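Local coordinates for uncharacterized conserved protein (Idiomarina loihiensis, PDB 2QSD) that is of unknown function, belongs to the DUF1543 family and is rich in antiparallel beta strands, with two copies in its assembly, at residues 84-92 and 143-151. Numbering follows the deposited sequence.
Sequences KRLYFVNFG and VDDCLCVDL
Phe88 and Leu147 form an antiparallel hydrogen-bonded pair: Phe88 N reaches Leu147 O at 2.8 Å and Leu147 N returns to Phe88 O at 2.7 Å. Val149 N to Leu86 O and Asn90 N to Asp145 O, both 2.8 Å, continue the register, whereas Asp145 N to Asn90 O is weak at 3.3 Å. Beyond the paired strands, Asp144 OD1 accepts Gly92 N at 2.9 Å, nearly along its C-O axis. With CG anti to the carbonyl carbon (chi1 -66°), the carboxylate also brings OD2 to the edge of the Phe91 ring, the two planes 86° apart. Replacing Asp144 with alanine removes the carboxylate, which would probably leave Gly92 N without this acceptor and the Phe91 ring edge without its neighbour. Two sulfurs approach Tyr87: Cys148 SG lies over its ring face, 4.4 Å from the centroid and 27° off the normal, while Cys146 SG is oblique. Val149 CG2 packs against Phe88 CB at 3.9 Å. Strand 85-90 is the middle of a three-stranded sheet, bonded on its other side to 105-110 (Tyr87 with Val108, Val89 with Thr106); helix 113-122 covers the Tyr87 and Val89 face, and strand 26-34 meets Phe88 and Val149, with Ile24 of the second subunit also on Phe88.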
loop_
_atom_site.group_PDB
_atom_site.type_symbol
_atom_site.label_atom_id
_atom_site.label_comp_id
_atom_site.label_asym_id
_atom_site.label_seq_id
_atom_site.Cartn_x
_atom_site.Cartn_y
_atom_site.Cartn_z
ATOM N N LYS A 84 29.151 -3.501 11.395
ATOM C CA LYS A 84 27.859 -2.804 11.391
ATOM C C LYS A 84 27.299 -2.652 9.980
ATOM O O LYS A 84 28.046 -2.491 9.006
ATOM C CB LYS A 84 27.945 -1.450 12.106
ATOM C CG LYS A 84 28.191 -1.577 13.602
ATOM C CD LYS A 84 27.811 -0.331 14.377
ATOM C CE LYS A 84 27.941 -0.581 15.877
ATOM N NZ LYS A 84 27.253 0.452 16.699
ATOM N N ARG A 85 25.976 -2.718 9.881
ATOM C CA ARG A 85 25.301 -2.734 8.592
ATOM C C ARG A 85 24.064 -1.855 8.548
ATOM O O ARG A 85 23.490 -1.485 9.580
ATOM C CB ARG A 85 24.940 -4.170 8.192
ATOM C CG ARG A 85 26.030 -4.883 7.411
ATOM C CD ARG A 85 25.845 -6.389 7.430
ATOM N NE ARG A 85 26.181 -6.964 8.733
ATOM C CZ ARG A 85 26.204 -8.267 9.005
ATOM N NH1 ARG A 85 26.525 -8.680 10.224
ATOM N NH2 ARG A 85 25.911 -9.160 8.066
ATOM N N LEU A 86 23.666 -1.531 7.326
ATOM C CA LEU A 86 22.472 -0.755 7.060
ATOM C C LEU A 86 21.233 -1.650 7.157
ATOM O O LEU A 86 21.149 -2.694 6.500
ATOM C CB LEU A 86 22.585 -0.153 5.662
ATOM C CG LEU A 86 21.910 1.174 5.355
ATOM C CD1 LEU A 86 22.449 2.276 6.249
ATOM C CD2 LEU A 86 22.157 1.500 3.902
ATOM N N TYR A 87 20.279 -1.246 7.987
ATOM C CA TYR A 87 19.042 -1.988 8.127
ATOM C C TYR A 87 17.838 -1.108 7.853
ATOM O O TYR A 87 17.733 0.006 8.369
ATOM C CB TYR A 87 18.918 -2.613 9.515
ATOM C CG TYR A 87 19.795 -3.825 9.743
ATOM C CD1 TYR A 87 21.041 -3.700 10.362
ATOM C CD2 TYR A 87 19.378 -5.101 9.353
ATOM C CE1 TYR A 87 21.855 -4.811 10.580
ATOM C CE2 TYR A 87 20.187 -6.219 9.568
ATOM C CZ TYR A 87 21.423 -6.065 10.184
ATOM O OH TYR A 87 22.232 -7.159 10.402
ATOM N N PHE A 88 16.936 -1.636 7.033
ATOM C CA PHE A 88 15.665 -1.008 6.714
ATOM C C PHE A 88 14.571 -1.684 7.537
ATOM O O PHE A 88 14.407 -2.900 7.461
ATOM C CB PHE A 88 15.397 -1.181 5.221
ATOM C CG PHE A 88 14.025 -0.765 4.793
ATOM C CD1 PHE A 88 13.673 0.583 4.761
ATOM C CD2 PHE A 88 13.087 -1.720 4.404
ATOM C CE1 PHE A 88 12.413 0.975 4.354
ATOM C CE2 PHE A 88 11.820 -1.336 3.997
ATOM C CZ PHE A 88 11.483 0.018 3.973
ATOM N N VAL A 89 13.830 -0.900 8.316
ATOM C CA VAL A 89 12.827 -1.451 9.228
ATOM C C VAL A 89 11.417 -0.972 8.883
ATOM O O VAL A 89 11.118 0.224 8.955
ATOM C CB VAL A 89 13.146 -1.126 10.720
ATOM C CG1 VAL A 89 12.041 -1.638 11.639
ATOM C CG2 VAL A 89 14.486 -1.723 11.136
ATOM N N ASN A 90 10.562 -1.926 8.519
ATOM C CA ASN A 90 9.163 -1.672 8.184
ATOM C C ASN A 90 8.258 -1.870 9.401
ATOM O O ASN A 90 8.215 -2.963 9.968
ATOM C CB ASN A 90 8.737 -2.594 7.030
ATOM C CG ASN A 90 7.263 -2.452 6.663
ATOM O OD1 ASN A 90 6.557 -3.451 6.514
ATOM N ND2 ASN A 90 6.796 -1.212 6.510
ATOM N N PHE A 91 7.550 -0.810 9.795
ATOM C CA PHE A 91 6.620 -0.860 10.933
ATOM C C PHE A 91 5.258 -1.434 10.537
ATOM O O PHE A 91 4.751 -1.164 9.444
ATOM C CB PHE A 91 6.414 0.531 11.553
ATOM C CG PHE A 91 7.612 1.067 12.300
ATOM C CD1 PHE A 91 8.040 0.477 13.488
ATOM C CD2 PHE A 91 8.290 2.191 11.832
ATOM C CE1 PHE A 91 9.142 0.983 14.183
ATOM C CE2 PHE A 91 9.390 2.708 12.520
ATOM C CZ PHE A 91 9.817 2.102 13.696
ATOM N N GLY A 92 4.667 -2.209 11.445
ATOM C CA GLY A 92 3.355 -2.818 11.224
ATOM C C GLY A 92 2.210 -1.931 11.677
ATOM O O GLY A 92 2.028 -1.692 12.872
ATOM N N VAL A 143 5.356 -6.728 16.675
ATOM C CA VAL A 143 6.158 -7.514 15.738
ATOM C C VAL A 143 6.337 -6.763 14.411
ATOM O O VAL A 143 5.362 -6.470 13.710
ATOM C CB VAL A 143 5.551 -8.931 15.502
ATOM C CG1 VAL A 143 6.401 -9.738 14.521
ATOM C CG2 VAL A 143 5.408 -9.687 16.826
ATOM N N ASP A 144 7.592 -6.450 14.089
ATOM C CA ASP A 144 7.946 -5.731 12.864
ATOM C C ASP A 144 8.898 -6.543 11.987
ATOM O O ASP A 144 9.418 -7.581 12.410
ATOM C CB ASP A 144 8.581 -4.378 13.200
ATOM C CG ASP A 144 7.609 -3.420 13.863
ATOM O OD1 ASP A 144 6.459 -3.297 13.387
ATOM O OD2 ASP A 144 8.005 -2.776 14.857
ATOM N N ASP A 145 9.122 -6.061 10.768
ATOM C CA ASP A 145 10.009 -6.732 9.826
ATOM C C ASP A 145 11.178 -5.831 9.427
ATOM O O ASP A 145 11.011 -4.620 9.260
ATOM C CB ASP A 145 9.228 -7.177 8.586
ATOM C CG ASP A 145 9.972 -8.220 7.768
ATOM O OD1 ASP A 145 10.680 -9.066 8.359
ATOM O OD2 ASP A 145 9.839 -8.197 6.528
ATOM N N CYS A 146 12.360 -6.425 9.279
ATOM C CA CYS A 146 13.544 -5.666 8.891
ATOM C C CYS A 146 14.360 -6.339 7.787
ATOM O O CYS A 146 14.355 -7.562 7.651
ATOM C CB CYS A 146 14.417 -5.348 10.112
ATOM S SG CYS A 146 15.664 -6.579 10.532
ATOM N N LEU A 147 15.049 -5.520 6.997
ATOM C CA LEU A 147 15.836 -5.998 5.864
ATOM C C LEU A 147 17.246 -5.415 5.905
ATOM O O LEU A 147 17.429 -4.230 6.180
ATOM C CB LEU A 147 15.143 -5.635 4.540
ATOM C CG LEU A 147 15.768 -6.104 3.219
ATOM C CD1 LEU A 147 15.439 -7.569 2.929
ATOM C CD2 LEU A 147 15.328 -5.218 2.065
ATOM N N CYS A 148 18.238 -6.252 5.628
ATOM C CA CYS A 148 19.619 -5.803 5.576
ATOM C C CYS A 148 19.973 -5.292 4.183
ATOM O O CYS A 148 19.836 -6.010 3.193
ATOM C CB CYS A 148 20.570 -6.925 5.989
ATOM S SG CYS A 148 22.282 -6.387 6.172
ATOM N N VAL A 149 20.440 -4.049 4.121
ATOM C CA VAL A 149 20.764 -3.398 2.858
ATOM C C VAL A 149 22.287 -3.371 2.673
ATOM O O VAL A 149 22.944 -2.366 2.958
ATOM C CB VAL A 149 20.161 -1.963 2.796
ATOM C CG1 VAL A 149 20.180 -1.431 1.377
ATOM C CG2 VAL A 149 18.735 -1.944 3.337
ATOM N N ASP A 150 22.840 -4.485 2.198
ATOM C CA ASP A 150 24.292 -4.627 2.054
ATOM C C ASP A 150 24.733 -4.927 0.628
ATOM O O ASP A 150 25.892 -4.710 0.273
ATOM C CB ASP A 150 24.840 -5.684 3.022
ATOM C CG ASP A 150 24.334 -7.089 2.722
ATOM O OD1 ASP A 150 25.078 -8.049 3.013
ATOM O OD2 ASP A 150 23.203 -7.240 2.209
ATOM N N LEU A 151 23.805 -5.434 -0.177
ATOM C CA LEU A 151 24.048 -5.682 -1.590
ATOM C C LEU A 151 22.867 -5.109 -2.356
ATOM O O LEU A 151 21.722 -5.501 -2.123
ATOM C CB LEU A 151 24.161 -7.184 -1.857
ATOM C CG LEU A 151 25.191 -7.736 -2.848
ATOM C CD1 LEU A 151 24.780 -9.141 -3.267
ATOM C CD2 LEU A 151 25.404 -6.856 -4.078
#